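PDB 2QPX: predicted metal-dependent hydrolase of the TIM-barrel fold from Lactobacillus casei, which is of unknown function but binds two zinc ions and is probably a metal-dependent hydrolase of the amidohydrolase type, built on a TIM barrel. Local coordinates for residues Y128-H133 against Q149-D154; T132-F137 against K199-K204; Y268-G273 against F301-E306; Y274-F279 against E306-T311. One frame throughout, in Å; residues are numbered along the deposited sequence. Where two conformers were deposited one is given.

Contact 1 of 4, residues Y128-H133 against Q149-D154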
loop_
_atom_site.group_PDB
_atom_site.type_symbol
_atom_site.label_atom_id
_atom_site.label_comp_id
_atom_site.label_asym_id
_atom_site.label_seq_id
_atom_site.Cartn_x
_atom_site.Cartn_y
_atom_site.Cartn_z
ATOM N N TYR A 128 -9.505 -8.083 -28.729
ATOM C CA TYR A 128 -10.308 -6.987 -29.293
ATOM C C TYR A 128 -10.377 -5.838 -28.316
ATOM O O TYR A 128 -11.013 -5.935 -27.265
ATOM C CB TYR A 128 -11.711 -7.514 -29.524
ATOM C CG TYR A 128 -12.721 -6.599 -30.199
ATOM C CD1 TYR A 128 -13.361 -5.567 -29.536
ATOM C CD2 TYR A 128 -13.072 -6.808 -31.519
ATOM C CE1 TYR A 128 -14.298 -4.772 -30.188
ATOM C CE2 TYR A 128 -14.033 -6.048 -32.159
ATOM C CZ TYR A 128 -14.642 -5.007 -31.484
ATOM O OH TYR A 128 -15.588 -4.199 -32.076
ATOM N N ARG A 129 -9.732 -4.739 -28.660
ATOM C CA ARG A 129 -9.787 -3.558 -27.788
ATOM C C ARG A 129 -11.097 -2.789 -28.046
ATOM O O ARG A 129 -11.374 -2.289 -29.173
ATOM C CB ARG A 129 -8.578 -2.641 -28.004
ATOM C CG ARG A 129 -8.553 -1.514 -26.969
ATOM C CD ARG A 129 -7.427 -0.595 -27.121
ATOM N NE ARG A 129 -6.192 -1.188 -26.649
ATOM C CZ ARG A 129 -5.138 -0.482 -26.280
ATOM N NH1 ARG A 129 -5.144 0.835 -26.389
ATOM N NH2 ARG A 129 -4.089 -1.093 -25.806
ATOM N N LEU A 130 -11.906 -2.685 -27.007
ATOM C CA LEU A 130 -13.218 -2.057 -27.152
ATOM C C LEU A 130 -13.162 -0.588 -27.592
ATOM O O LEU A 130 -13.851 -0.190 -28.499
ATOM C CB LEU A 130 -13.980 -2.192 -25.835
ATOM C CG LEU A 130 -14.416 -3.643 -25.495
ATOM C CD1 LEU A 130 -14.850 -3.694 -24.000
ATOM C CD2 LEU A 130 -15.549 -4.161 -26.406
ATOM N N GLU A 131 -12.380 0.214 -26.880
ATOM C CA GLU A 131 -12.430 1.661 -27.088
ATOM C C GLU A 131 -11.952 2.074 -28.482
ATOM O O GLU A 131 -12.476 3.018 -29.072
ATOM C CB GLU A 131 -11.718 2.454 -25.985
ATOM C CG GLU A 131 -12.378 2.372 -24.621
ATOM C CD GLU A 131 -12.132 1.087 -23.819
ATOM O OE1 GLU A 131 -11.331 0.205 -24.266
ATOM O OE2 GLU A 131 -12.754 1.020 -22.721
ATOM N N THR A 132 -10.916 1.408 -29.011
ATOM C CA THR A 132 -10.402 1.748 -30.341
ATOM C C THR A 132 -11.399 1.347 -31.433
ATOM O O THR A 132 -11.601 2.071 -32.397
ATOM C CB THR A 132 -8.990 1.156 -30.531
ATOM O OG1 THR A 132 -9.013 -0.172 -30.097
ATOM C CG2 THR A 132 -7.963 1.898 -29.687
ATOM N N HIS A 133 -12.088 0.212 -31.273
ATOM C CA HIS A 133 -13.146 -0.158 -32.198
ATOM C C HIS A 133 -14.288 0.859 -32.089
ATOM O O HIS A 133 -14.814 1.325 -33.115
ATOM C CB HIS A 133 -13.635 -1.590 -31.968
ATOM C CG HIS A 133 -12.726 -2.627 -32.530
ATOM N ND1 HIS A 133 -11.696 -3.194 -31.810
ATOM C CD2 HIS A 133 -12.682 -3.193 -33.759
ATOM C CE1 HIS A 133 -11.069 -4.076 -32.580
ATOM N NE2 HIS A 133 -11.636 -4.077 -33.779
ATOM N N GLN A 149 -25.519 0.493 -32.917
ATOM C CA GLN A 149 -25.875 -0.719 -33.663
ATOM C C GLN A 149 -24.654 -1.319 -34.371
ATOM O O GLN A 149 -24.407 -2.526 -34.290
ATOM C CB GLN A 149 -27.014 -0.445 -34.661
ATOM C CG GLN A 149 -27.366 -1.660 -35.487
ATOM C CD GLN A 149 -28.502 -1.376 -36.443
ATOM O OE1 GLN A 149 -28.278 -1.098 -37.619
ATOM N NE2 GLN A 149 -29.719 -1.400 -35.932
ATOM N N ALA A 150 -23.889 -0.461 -35.038
ATOM C CA ALA A 150 -22.738 -0.923 -35.806
ATOM C C ALA A 150 -21.646 -1.489 -34.874
ATOM O O ALA A 150 -21.075 -2.556 -35.130
ATOM C CB ALA A 150 -22.175 0.194 -36.662
ATOM N N PHE A 151 -21.374 -0.753 -33.809
ATOM C CA PHE A 151 -20.314 -1.133 -32.878
ATOM C C PHE A 151 -20.705 -2.403 -32.136
ATOM O O PHE A 151 -19.900 -3.335 -32.043
ATOM C CB PHE A 151 -20.008 0.022 -31.920
ATOM C CG PHE A 151 -19.139 -0.363 -30.746
ATOM C CD1 PHE A 151 -17.813 -0.712 -30.937
ATOM C CD2 PHE A 151 -19.665 -0.481 -29.478
ATOM C CE1 PHE A 151 -17.024 -1.109 -29.836
ATOM C CE2 PHE A 151 -18.871 -0.873 -28.386
ATOM C CZ PHE A 151 -17.554 -1.161 -28.574
ATOM N N SER A 152 -21.924 -2.443 -31.591
ATOM C CA SER A 152 -22.347 -3.626 -30.862
ATOM C C SER A 152 -22.364 -4.859 -31.771
ATOM O O SER A 152 -22.045 -5.970 -31.341
ATOM C CB SER A 152 -23.723 -3.388 -30.157
ATOM O OG SER A 152 -24.749 -3.179 -31.082
ATOM N N ASN A 153 -22.798 -4.711 -33.017
ATOM C CA ASN A 153 -22.727 -5.859 -33.948
ATOM C C ASN A 153 -21.274 -6.358 -34.119
ATOM O O ASN A 153 -21.030 -7.556 -34.135
ATOM C CB ASN A 153 -23.306 -5.514 -35.317
ATOM C CG ASN A 153 -24.829 -5.486 -35.326
ATOM O OD1 ASN A 153 -25.486 -6.003 -34.417
ATOM N ND2 ASN A 153 -25.394 -4.898 -36.390
ATOM N N ASP A 154 -20.318 -5.427 -34.223
ATOM C CA ASP A 154 -18.905 -5.789 -34.338
ATOM C C ASP A 154 -18.390 -6.564 -33.115
ATOM O O ASP A 154 -17.694 -7.560 -33.248
ATOM C CB ASP A 154 -18.068 -4.561 -34.646
ATOM C CG ASP A 154 -16.765 -4.902 -35.331
ATOM O OD1 ASP A 154 -16.823 -5.338 -36.494
ATOM O OD2 ASP A 154 -15.677 -4.755 -34.724
#
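Tyr128 reaches from just after strand 124-127 to Asp154 on the next-but-one helix, 144-156. Its CG stands anti to the backbone N (chi1 -176°); CB points toward that helix, and the hydroxyl at the ring's far end reaches Asp154. One face lies under His133, whose ND1 sits 3.4 Å above the ring plane, over its centre. At the edge, Tyr128 CE2 comes 3.3 Å from Asp154 OD2, and the tip completes the approach: Tyr128 OH donates to the anti lone pair of Asp154 OD2 at 2.7 Å. A hydrogen bond from His133 ND1 to Arg129 O, 2.8 Å long with the acceptor in the ring plane, fixes the orientation of the imidazole. Beside this polar pair Phe151 supplies the apolar contact, CZ to Leu130 CD2 at 4.2 Å; Phe151 CE1 also lies against Leu130 O, at 3.6 Å. Met210 of helix 204-221 adds to the packing around Leu130 and Phe151. The start of helix 130-138 thus packs on helix 144-156 in the helical layer of the TIM barrel.

Contact 2 of 4, residues T132-F137 against K199-K204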
loop_
_atom_site.group_PDB
_atom_site.type_symbol
_atom_site.label_atom_id
_atom_site.label_comp_id
_atom_site.label_asym_id
_atom_site.label_seq_id
_atom_site.Cartn_x
_atom_site.Cartn_y
_atom_site.Cartn_z
ATOM N N THR A 132 -10.916 1.408 -29.011
ATOM C CA THR A 132 -10.402 1.748 -30.341
ATOM C C THR A 132 -11.399 1.347 -31.433
ATOM O O THR A 132 -11.601 2.071 -32.397
ATOM C CB THR A 132 -8.990 1.156 -30.531
ATOM O OG1 THR A 132 -9.013 -0.172 -30.097
ATOM C CG2 THR A 132 -7.963 1.898 -29.687
ATOM N N HIS A 133 -12.088 0.212 -31.273
ATOM C CA HIS A 133 -13.146 -0.158 -32.198
ATOM C C HIS A 133 -14.288 0.859 -32.089
ATOM O O HIS A 133 -14.814 1.325 -33.115
ATOM C CB HIS A 133 -13.635 -1.590 -31.968
ATOM C CG HIS A 133 -12.726 -2.627 -32.530
ATOM N ND1 HIS A 133 -11.696 -3.194 -31.810
ATOM C CD2 HIS A 133 -12.682 -3.193 -33.759
ATOM C CE1 HIS A 133 -11.069 -4.076 -32.580
ATOM N NE2 HIS A 133 -11.636 -4.077 -33.779
ATOM N N ALA A 134 -14.610 1.274 -30.865
ATOM C CA ALA A 134 -15.662 2.285 -30.656
ATOM C C ALA A 134 -15.313 3.589 -31.419
ATOM O O ALA A 134 -16.164 4.202 -32.082
ATOM C CB ALA A 134 -15.874 2.551 -29.159
ATOM N N GLU A 135 -14.060 4.014 -31.315
ATOM C CA GLU A 135 -13.560 5.204 -32.020
ATOM C C GLU A 135 -13.672 5.072 -33.524
ATOM O O GLU A 135 -14.094 6.020 -34.227
ATOM C CB GLU A 135 -12.099 5.472 -31.651
ATOM C CG GLU A 135 -11.902 5.920 -30.202
ATOM C CD GLU A 135 -10.492 5.763 -29.655
ATOM O OE1 GLU A 135 -9.609 5.208 -30.342
ATOM O OE2 GLU A 135 -10.283 6.184 -28.492
ATOM N N ASP A 136 -13.277 3.930 -34.048
ATOM C CA ASP A 136 -13.307 3.778 -35.493
ATOM C C ASP A 136 -14.733 3.769 -36.033
ATOM O O ASP A 136 -15.006 4.320 -37.098
ATOM C CB ASP A 136 -12.519 2.544 -35.886
ATOM C CG ASP A 136 -11.017 2.781 -35.798
ATOM O OD1 ASP A 136 -10.562 3.919 -36.045
ATOM O OD2 ASP A 136 -10.305 1.836 -35.522
ATOM N N PHE A 137 -15.658 3.160 -35.285
ATOM C CA PHE A 137 -17.074 3.213 -35.671
ATOM C C PHE A 137 -17.666 4.613 -35.541
ATOM O O PHE A 137 -18.528 4.993 -36.337
ATOM C CB PHE A 137 -17.897 2.157 -34.937
ATOM C CG PHE A 137 -17.758 0.770 -35.519
ATOM C CD1 PHE A 137 -18.386 0.433 -36.701
ATOM C CD2 PHE A 137 -16.942 -0.170 -34.926
ATOM C CE1 PHE A 137 -18.253 -0.825 -37.246
ATOM C CE2 PHE A 137 -16.818 -1.420 -35.477
ATOM C CZ PHE A 137 -17.444 -1.746 -36.643
ATOM N N LYS A 199 -10.763 12.315 -31.863
ATOM C CA LYS A 199 -11.043 10.934 -32.128
ATOM C C LYS A 199 -11.078 10.107 -30.841
ATOM O O LYS A 199 -11.950 9.238 -30.675
ATOM C CB LYS A 199 -10.023 10.298 -33.084
ATOM C CG LYS A 199 -10.445 8.878 -33.480
ATOM C CD LYS A 199 -9.516 8.183 -34.464
ATOM C CE LYS A 199 -10.007 6.810 -34.793
ATOM N NZ LYS A 199 -9.062 6.097 -35.733
ATOM N N ARG A 200 -10.169 10.406 -29.930
ATOM C CA ARG A 200 -9.996 9.676 -28.669
ATOM C C ARG A 200 -11.301 9.622 -27.859
ATOM O O ARG A 200 -11.880 10.661 -27.579
ATOM C CB ARG A 200 -8.926 10.422 -27.865
ATOM C CG ARG A 200 -8.322 9.748 -26.660
ATOM C CD ARG A 200 -7.092 10.566 -26.170
ATOM N NE ARG A 200 -7.145 10.810 -24.732
ATOM C CZ ARG A 200 -6.568 10.063 -23.801
ATOM N NH1 ARG A 200 -5.842 8.996 -24.122
ATOM N NH2 ARG A 200 -6.721 10.382 -22.525
ATOM N N LEU A 201 -11.724 8.428 -27.461
ATOM C CA LEU A 201 -12.906 8.252 -26.601
ATOM C C LEU A 201 -12.512 8.513 -25.120
ATOM O O LEU A 201 -11.704 7.792 -24.548
ATOM C CB LEU A 201 -13.470 6.850 -26.757
ATOM C CG LEU A 201 -14.642 6.469 -25.866
ATOM C CD1 LEU A 201 -15.796 7.511 -25.981
ATOM C CD2 LEU A 201 -15.081 5.048 -26.170
ATOM N N THR A 202 -13.065 9.571 -24.542
ATOM C CA THR A 202 -12.771 10.017 -23.184
ATOM C C THR A 202 -14.026 10.274 -22.341
ATOM O O THR A 202 -13.912 10.667 -21.185
ATOM C CB THR A 202 -11.897 11.293 -23.193
ATOM O OG1 THR A 202 -12.629 12.382 -23.786
ATOM C CG2 THR A 202 -10.552 11.032 -23.940
ATOM N N SER A 203 -15.201 10.022 -22.903
ATOM C CA SER A 203 -16.472 10.286 -22.199
ATOM C C SER A 203 -16.769 9.160 -21.178
ATOM O O SER A 203 -16.992 8.014 -21.588
ATOM C CB SER A 203 -17.617 10.277 -23.199
ATOM O OG SER A 203 -18.880 10.325 -22.533
ATOM N N LYS A 204 -16.752 9.486 -19.883
ATOM C CA LYS A 204 -17.077 8.533 -18.839
ATOM C C LYS A 204 -18.509 7.977 -18.979
ATOM O O LYS A 204 -18.707 6.754 -18.904
ATOM C CB LYS A 204 -16.793 9.084 -17.441
ATOM C CG LYS A 204 -17.084 8.055 -16.360
ATOM C CD LYS A 204 -16.497 8.456 -15.055
ATOM C CE LYS A 204 -17.056 7.666 -13.871
ATOM N NZ LYS A 204 -16.855 6.199 -13.929
#
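Glu135 and Leu201 join helix 130-138 to the loop that leads into helix 204-221, two parts of the helical layer that surrounds the strands of the TIM barrel. In the first shell, Leu201 N donates to Glu135 OE2 at 2.9 Å, almost straight at 174°, meeting the anti side of the carboxylate 25° out of its plane. Beyond CG the glutamate is extended (chi2 161°), which carries CD toward the loop. Glu135 CG lies 3.4 Å from Lys199 O, and on the apolar side Ala134 CB touches Leu201 CD2 at 4.0 Å.

Further out, Arg173 NH1 forms a salt bridge with the same OE2 and also bonds Leu201 O, so one guanidinium ties the glutamate to the loop it grips. Trp193 NE1 holds Lys199 O from helix 183-196, while Ser203, the N-cap of helix 204-221, bonds Leu206 N through OG. On the exposed flank the fully extended chain of Lys199 runs back past Glu135 CB to the helix, where Lys199 NZ pairs with Asp136 OD1 at 2.7 Å, nearly in line with the C-O bond.

Contact 3 of 4, residues Y268-G273 against F301-E306; sequences YHREAG and FNEAVE
Arg270 and Glu306 form the ionic part of this contact. The guanidinium takes the carboxylate side-on, Arg270 NE to Glu306 OE1 at 2.7 Å and Arg270 NH2 to Glu306 OE2 at 3.0 Å. The second bond is the straighter, 174° against 136°, and uses the syn lone pair of OE2; the two planes are nearly coplanar. Glu303 CG lies over one face of the same guanidinium.

A His-carboxylate hydrogen bond runs from His269 NE2 to Glu303 OE1 at 2.7 Å, the acceptor close to the imidazole plane. His269 CG lies between the backbone N and the carbonyl carbon (chi1 52°), and the ring beyond it presents its edge to Glu303 CB and Ala304 N.

The two helices follow successive barrel strands, 260-264 and 282-285, as the beta-alpha units of a TIM barrel do. Close packing brings them together: Gly273 CA is 3.7 Å from Ala304 O, and Ala304 CB meets His269 CB at 4.2 Å.

Salt bridges also cross to other subunits. Arg270 NH1 pairs with Glu303 of the second subunit, Glu303 OE1 with Arg270 of the third, and Glu306 OE2 with Arg299 of the second, whose Tyr266 OH hydrogen-bonds Glu306 OE1.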
loop_
_atom_site.group_PDB
_atom_site.type_symbol
_atom_site.label_atom_id
_atom_site.label_comp_id
_atom_site.label_asym_id
_atom_site.label_seq_id
_atom_site.Cartn_x
_atom_site.Cartn_y
_atom_site.Cartn_z
ATOM N N TYR A 268 -1.822 -1.761 -6.885
ATOM C CA TYR A 268 -3.051 -2.284 -6.270
ATOM C C TYR A 268 -3.183 -3.795 -6.435
ATOM O O TYR A 268 -4.278 -4.352 -6.484
ATOM C CB TYR A 268 -4.248 -1.598 -6.879
ATOM C CG TYR A 268 -4.211 -0.095 -6.860
ATOM C CD1 TYR A 268 -4.338 0.611 -5.687
ATOM C CD2 TYR A 268 -4.102 0.611 -8.048
ATOM C CE1 TYR A 268 -4.325 1.997 -5.673
ATOM C CE2 TYR A 268 -4.094 2.030 -8.048
ATOM C CZ TYR A 268 -4.189 2.695 -6.854
ATOM O OH TYR A 268 -4.179 4.081 -6.835
ATOM N N HIS A 269 -2.047 -4.469 -6.488
ATOM C CA HIS A 269 -2.017 -5.925 -6.598
ATOM C C HIS A 269 -2.569 -6.666 -5.370
ATOM O O HIS A 269 -3.186 -7.718 -5.556
ATOM C CB HIS A 269 -0.612 -6.385 -6.994
ATOM C CG HIS A 269 0.449 -5.840 -6.111
ATOM N ND1 HIS A 269 0.875 -4.532 -6.188
ATOM C CD2 HIS A 269 1.073 -6.391 -5.032
ATOM C CE1 HIS A 269 1.749 -4.316 -5.211
ATOM N NE2 HIS A 269 1.901 -5.439 -4.511
ATOM N N ARG A 270 -2.440 -6.136 -4.154
ATOM C CA ARG A 270 -3.087 -6.782 -3.003
ATOM C C ARG A 270 -4.608 -6.681 -3.158
ATOM O O ARG A 270 -5.347 -7.571 -2.812
ATOM C CB ARG A 270 -2.651 -6.185 -1.656
ATOM C CG ARG A 270 -1.292 -6.671 -1.147
ATOM C CD ARG A 270 -0.898 -6.053 0.225
ATOM N NE ARG A 270 0.208 -6.801 0.873
ATOM C CZ ARG A 270 1.098 -6.284 1.718
ATOM N NH1 ARG A 270 1.144 -4.978 1.954
ATOM N NH2 ARG A 270 1.992 -7.070 2.289
ATOM N N GLU A 271 -5.073 -5.562 -3.669
ATOM C CA GLU A 271 -6.503 -5.354 -3.865
ATOM C C GLU A 271 -7.019 -6.333 -4.911
ATOM O O GLU A 271 -8.080 -6.941 -4.726
ATOM C CB GLU A 271 -6.811 -3.885 -4.233
ATOM C CG GLU A 271 -6.640 -2.851 -3.123
ATOM C CD GLU A 271 -5.223 -2.416 -2.833
ATOM O OE1 GLU A 271 -4.251 -2.863 -3.457
ATOM O OE2 GLU A 271 -5.092 -1.570 -1.909
ATOM N N ALA A 272 -6.289 -6.489 -6.014
ATOM C CA ALA A 272 -6.679 -7.412 -7.067
ATOM C C ALA A 272 -6.739 -8.847 -6.556
ATOM O O ALA A 272 -7.678 -9.543 -6.843
ATOM C CB ALA A 272 -5.695 -7.320 -8.259
ATOM N N GLY A 273 -5.749 -9.275 -5.776
ATOM C CA GLY A 273 -5.733 -10.626 -5.232
ATOM C C GLY A 273 -6.852 -10.865 -4.241
ATOM O O GLY A 273 -7.458 -11.944 -4.222
ATOM N N PHE A 301 4.922 -10.192 -6.498
ATOM C CA PHE A 301 4.274 -11.473 -6.627
ATOM C C PHE A 301 3.817 -11.982 -5.264
ATOM O O PHE A 301 2.667 -12.429 -5.082
ATOM C CB PHE A 301 5.193 -12.493 -7.309
ATOM C CG PHE A 301 4.542 -13.818 -7.489
ATOM C CD1 PHE A 301 3.759 -14.065 -8.612
ATOM C CD2 PHE A 301 4.631 -14.786 -6.519
ATOM C CE1 PHE A 301 3.085 -15.272 -8.737
ATOM C CE2 PHE A 301 3.945 -15.977 -6.638
ATOM C CZ PHE A 301 3.193 -16.228 -7.731
ATOM N N ASN A 302 4.725 -11.945 -4.286
ATOM C CA ASN A 302 4.390 -12.455 -2.983
ATOM C C ASN A 302 3.196 -11.717 -2.384
ATOM O O ASN A 302 2.299 -12.326 -1.808
ATOM C CB ASN A 302 5.572 -12.315 -2.031
ATOM C CG ASN A 302 6.754 -13.191 -2.385
ATOM O OD1 ASN A 302 6.623 -14.176 -3.119
ATOM N ND2 ASN A 302 7.938 -12.835 -1.836
ATOM N N GLU A 303 3.212 -10.405 -2.482
ATOM C CA GLU A 303 2.129 -9.584 -1.937
ATOM C C GLU A 303 0.798 -9.897 -2.645
ATOM O O GLU A 303 -0.243 -10.024 -1.999
ATOM C CB GLU A 303 2.446 -8.089 -2.063
ATOM C CG GLU A 303 3.552 -7.578 -1.153
ATOM C CD GLU A 303 4.063 -6.190 -1.540
ATOM O OE1 GLU A 303 3.309 -5.416 -2.179
ATOM O OE2 GLU A 303 5.248 -5.875 -1.217
ATOM N N ALA A 304 0.888 -10.072 -3.960
ATOM C CA ALA A 304 -0.258 -10.352 -4.828
ATOM C C ALA A 304 -1.007 -11.631 -4.463
ATOM O O ALA A 304 -2.215 -11.706 -4.648
ATOM C CB ALA A 304 0.200 -10.400 -6.313
ATOM N N VAL A 305 -0.290 -12.634 -3.971
ATOM C CA VAL A 305 -0.893 -13.934 -3.660
ATOM C C VAL A 305 -1.143 -14.196 -2.175
ATOM O O VAL A 305 -1.437 -15.322 -1.772
ATOM C CB VAL A 305 -0.050 -15.083 -4.286
ATOM C CG1 VAL A 305 0.000 -14.960 -5.812
ATOM C CG2 VAL A 305 1.357 -15.192 -3.695
ATOM N N GLU A 306 -1.058 -13.174 -1.335
ATOM C CA GLU A 306 -1.349 -13.355 0.096
ATOM C C GLU A 306 -2.747 -13.919 0.343
ATOM O O GLU A 306 -2.923 -14.791 1.207
ATOM C CB GLU A 306 -1.138 -12.015 0.831
ATOM C CG GLU A 306 0.313 -11.674 0.960
ATOM C CD GLU A 306 0.603 -10.260 1.402
ATOM O OE1 GLU A 306 -0.318 -9.419 1.445
ATOM O OE2 GLU A 306 1.795 -9.973 1.725
#

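Contact 4 of 4, residues Y274-F279 against E306-T311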
loop_
_atom_site.group_PDB
_atom_site.type_symbol
_atom_site.label_atom_id
_atom_site.label_comp_id
_atom_site.label_asym_id
_atom_site.label_seq_id
_atom_site.Cartn_x
_atom_site.Cartn_y
_atom_site.Cartn_z
ATOM N N TYR A 274 -7.127 -9.869 -3.409
ATOM C CA TYR A 274 -8.310 -9.886 -2.545
ATOM C C TYR A 274 -9.580 -10.096 -3.375
ATOM O O TYR A 274 -10.395 -10.987 -3.068
ATOM C CB TYR A 274 -8.392 -8.615 -1.676
ATOM C CG TYR A 274 -9.779 -8.444 -1.115
ATOM C CD1 TYR A 274 -10.232 -9.254 -0.101
ATOM C CD2 TYR A 274 -10.674 -7.561 -1.718
ATOM C CE1 TYR A 274 -11.561 -9.169 0.323
ATOM C CE2 TYR A 274 -11.977 -7.452 -1.290
ATOM C CZ TYR A 274 -12.411 -8.247 -0.277
ATOM O OH TYR A 274 -13.724 -8.156 0.138
ATOM N N LEU A 275 -9.763 -9.290 -4.422
ATOM C CA LEU A 275 -10.944 -9.429 -5.260
ATOM C C LEU A 275 -11.065 -10.839 -5.875
ATOM O O LEU A 275 -12.145 -11.410 -5.909
ATOM C CB LEU A 275 -11.010 -8.367 -6.343
ATOM C CG LEU A 275 -11.207 -6.948 -5.852
ATOM C CD1 LEU A 275 -10.892 -6.004 -7.026
ATOM C CD2 LEU A 275 -12.647 -6.760 -5.333
ATOM N N ALA A 276 -9.934 -11.431 -6.252
ATOM C CA ALA A 276 -9.913 -12.766 -6.812
ATOM C C ALA A 276 -10.399 -13.796 -5.786
ATOM O O ALA A 276 -10.969 -14.793 -6.149
ATOM C CB ALA A 276 -8.523 -13.115 -7.335
ATOM N N SER A 277 -10.156 -13.538 -4.513
ATOM C CA SER A 277 -10.543 -14.422 -3.426
ATOM C C SER A 277 -12.022 -14.391 -3.079
ATOM O O SER A 277 -12.492 -15.303 -2.404
ATOM C CB SER A 277 -9.702 -14.146 -2.165
ATOM O OG SER A 277 -10.175 -13.050 -1.370
ATOM N N VAL A 278 -12.750 -13.360 -3.524
ATOM C CA VAL A 278 -14.179 -13.215 -3.159
ATOM C C VAL A 278 -15.135 -13.107 -4.346
ATOM O O VAL A 278 -16.332 -13.196 -4.146
ATOM C CB VAL A 278 -14.404 -12.082 -2.129
ATOM C CG1 VAL A 278 -13.681 -12.352 -0.786
ATOM C CG2 VAL A 278 -13.978 -10.712 -2.706
ATOM N N PHE A 279 -14.646 -12.913 -5.571
ATOM C CA PHE A 279 -15.491 -12.935 -6.757
ATOM C C PHE A 279 -15.217 -14.141 -7.631
ATOM O O PHE A 279 -14.063 -14.470 -7.850
ATOM C CB PHE A 279 -15.305 -11.647 -7.619
ATOM C CG PHE A 279 -15.963 -10.435 -7.021
ATOM C CD1 PHE A 279 -17.313 -10.202 -7.238
ATOM C CD2 PHE A 279 -15.264 -9.575 -6.204
ATOM C CE1 PHE A 279 -17.952 -9.117 -6.636
ATOM C CE2 PHE A 279 -15.882 -8.476 -5.633
ATOM C CZ PHE A 279 -17.223 -8.255 -5.849
ATOM N N GLU A 306 -1.058 -13.174 -1.335
ATOM C CA GLU A 306 -1.349 -13.355 0.096
ATOM C C GLU A 306 -2.747 -13.919 0.343
ATOM O O GLU A 306 -2.923 -14.791 1.207
ATOM C CB GLU A 306 -1.138 -12.015 0.831
ATOM C CG GLU A 306 0.313 -11.674 0.960
ATOM C CD GLU A 306 0.603 -10.260 1.402
ATOM O OE1 GLU A 306 -0.318 -9.419 1.445
ATOM O OE2 GLU A 306 1.795 -9.973 1.725
ATOM N N LEU A 307 -3.741 -13.457 -0.416
ATOM C CA LEU A 307 -5.111 -13.937 -0.300
ATOM C C LEU A 307 -5.650 -14.615 -1.538
ATOM O O LEU A 307 -6.620 -15.307 -1.461
ATOM C CB LEU A 307 -6.080 -12.788 0.024
ATOM C CG LEU A 307 -5.901 -12.051 1.347
ATOM C CD1 LEU A 307 -6.946 -10.937 1.482
ATOM C CD2 LEU A 307 -5.942 -13.001 2.528
ATOM N N ALA A 308 -5.063 -14.395 -2.704
ATOM C CA ALA A 308 -5.640 -14.938 -3.924
ATOM C C ALA A 308 -5.523 -16.447 -3.986
ATOM O O ALA A 308 -4.521 -17.021 -3.544
ATOM C CB ALA A 308 -4.872 -14.370 -5.164
ATOM N N PRO A 309 -6.439 -17.087 -4.713
ATOM C CA PRO A 309 -6.161 -18.464 -5.119
ATOM C C PRO A 309 -5.044 -18.472 -6.168
ATOM O O PRO A 309 -5.019 -17.629 -7.055
ATOM C CB PRO A 309 -7.469 -18.912 -5.765
ATOM C CG PRO A 309 -8.499 -17.910 -5.322
ATOM C CD PRO A 309 -7.736 -16.643 -5.230
ATOM N N TYR A 310 -4.186 -19.479 -6.103
ATOM C CA TYR A 310 -3.101 -19.585 -7.056
ATOM C C TYR A 310 -3.624 -19.857 -8.469
ATOM O O TYR A 310 -2.929 -19.580 -9.446
ATOM C CB TYR A 310 -2.093 -20.688 -6.620
ATOM C CG TYR A 310 -1.245 -20.262 -5.447
ATOM C CD1 TYR A 310 -0.169 -19.393 -5.607
ATOM C CD2 TYR A 310 -1.475 -20.763 -4.160
ATOM C CE1 TYR A 310 0.616 -18.981 -4.512
ATOM C CE2 TYR A 310 -0.706 -20.363 -3.082
ATOM C CZ TYR A 310 0.351 -19.493 -3.246
ATOM O OH TYR A 310 1.128 -19.116 -2.183
ATOM N N THR A 311 -4.873 -20.340 -8.559
ATOM C CA THR A 311 -5.536 -20.597 -9.815
ATOM C C THR A 311 -6.217 -19.362 -10.445
ATOM O O THR A 311 -6.902 -19.484 -11.458
ATOM C CB THR A 311 -6.558 -21.704 -9.654
ATOM O OG1 THR A 311 -7.432 -21.380 -8.561
ATOM C CG2 THR A 311 -5.822 -23.066 -9.426
#
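Ser277 and Leu307 mark the tight side of this contact, where the last turn of helix 269-278 meets the loop before strand 313-314. Ser277 CB approaches Leu307 O to 3.4 Å, and Ser277 CA and Ala308 CA are 5.0 Å apart. The serine hydroxyl takes no part in bonding across the contact, because OG turns back into its own helix: Ser277 OG donates to Tyr274 O at 2.7 Å, in the carbonyl plane and on a lone pair. This leaves the methylene facing the loop. Just beyond, Pro309 CD lies 3.8 Å from Ala276 O, with the Ala276 methyl a little further away. Leu307 also packs closely through its tip, where Leu307 CD1 touches Tyr274 CD1 at 4.0 Å, near the plane of the ring and at its edge. Those two side chains run side by side, pointing the same way.

Looser is the pair of methyls, Ala276 CB and Ala308 CB, which stand 4.4 Å apart.

The second subunit covers this part of the contact. Its Arg53 NE bonds Leu307 O, its Tyr45 OH bonds Ala276 O, and its Gly232 O accepts Tyr274 OH, so both backbone carbonyls find partners there. The end of helix 269-278 thus packs on the loop between helix 297-304 and strand 313-314, in the helical layer of the TIM barrel, at a subunit interface and away from the zinc site.

How the contacts relate
Followed from the N terminus, contacts 1 and 2 both open on helix 130-138. Contact 1 closes a short, helical loop onto helix 144-156; contact 2 closes a larger one of 61 residues, and segment 149-154 falls within it. The two touch where Phe151 and Asp154 pack on Ala134 and Phe137. Contacts 3 and 4 come later and in series with the first pair, with centres about 31 to 32 Å away. Their segments alternate along the chain, so the two loops cross, each enclosing strand 282-285. Sharing helix 269-278 and Glu306, they join that helix to helix 297-304 and the following loop, and both face the second subunit.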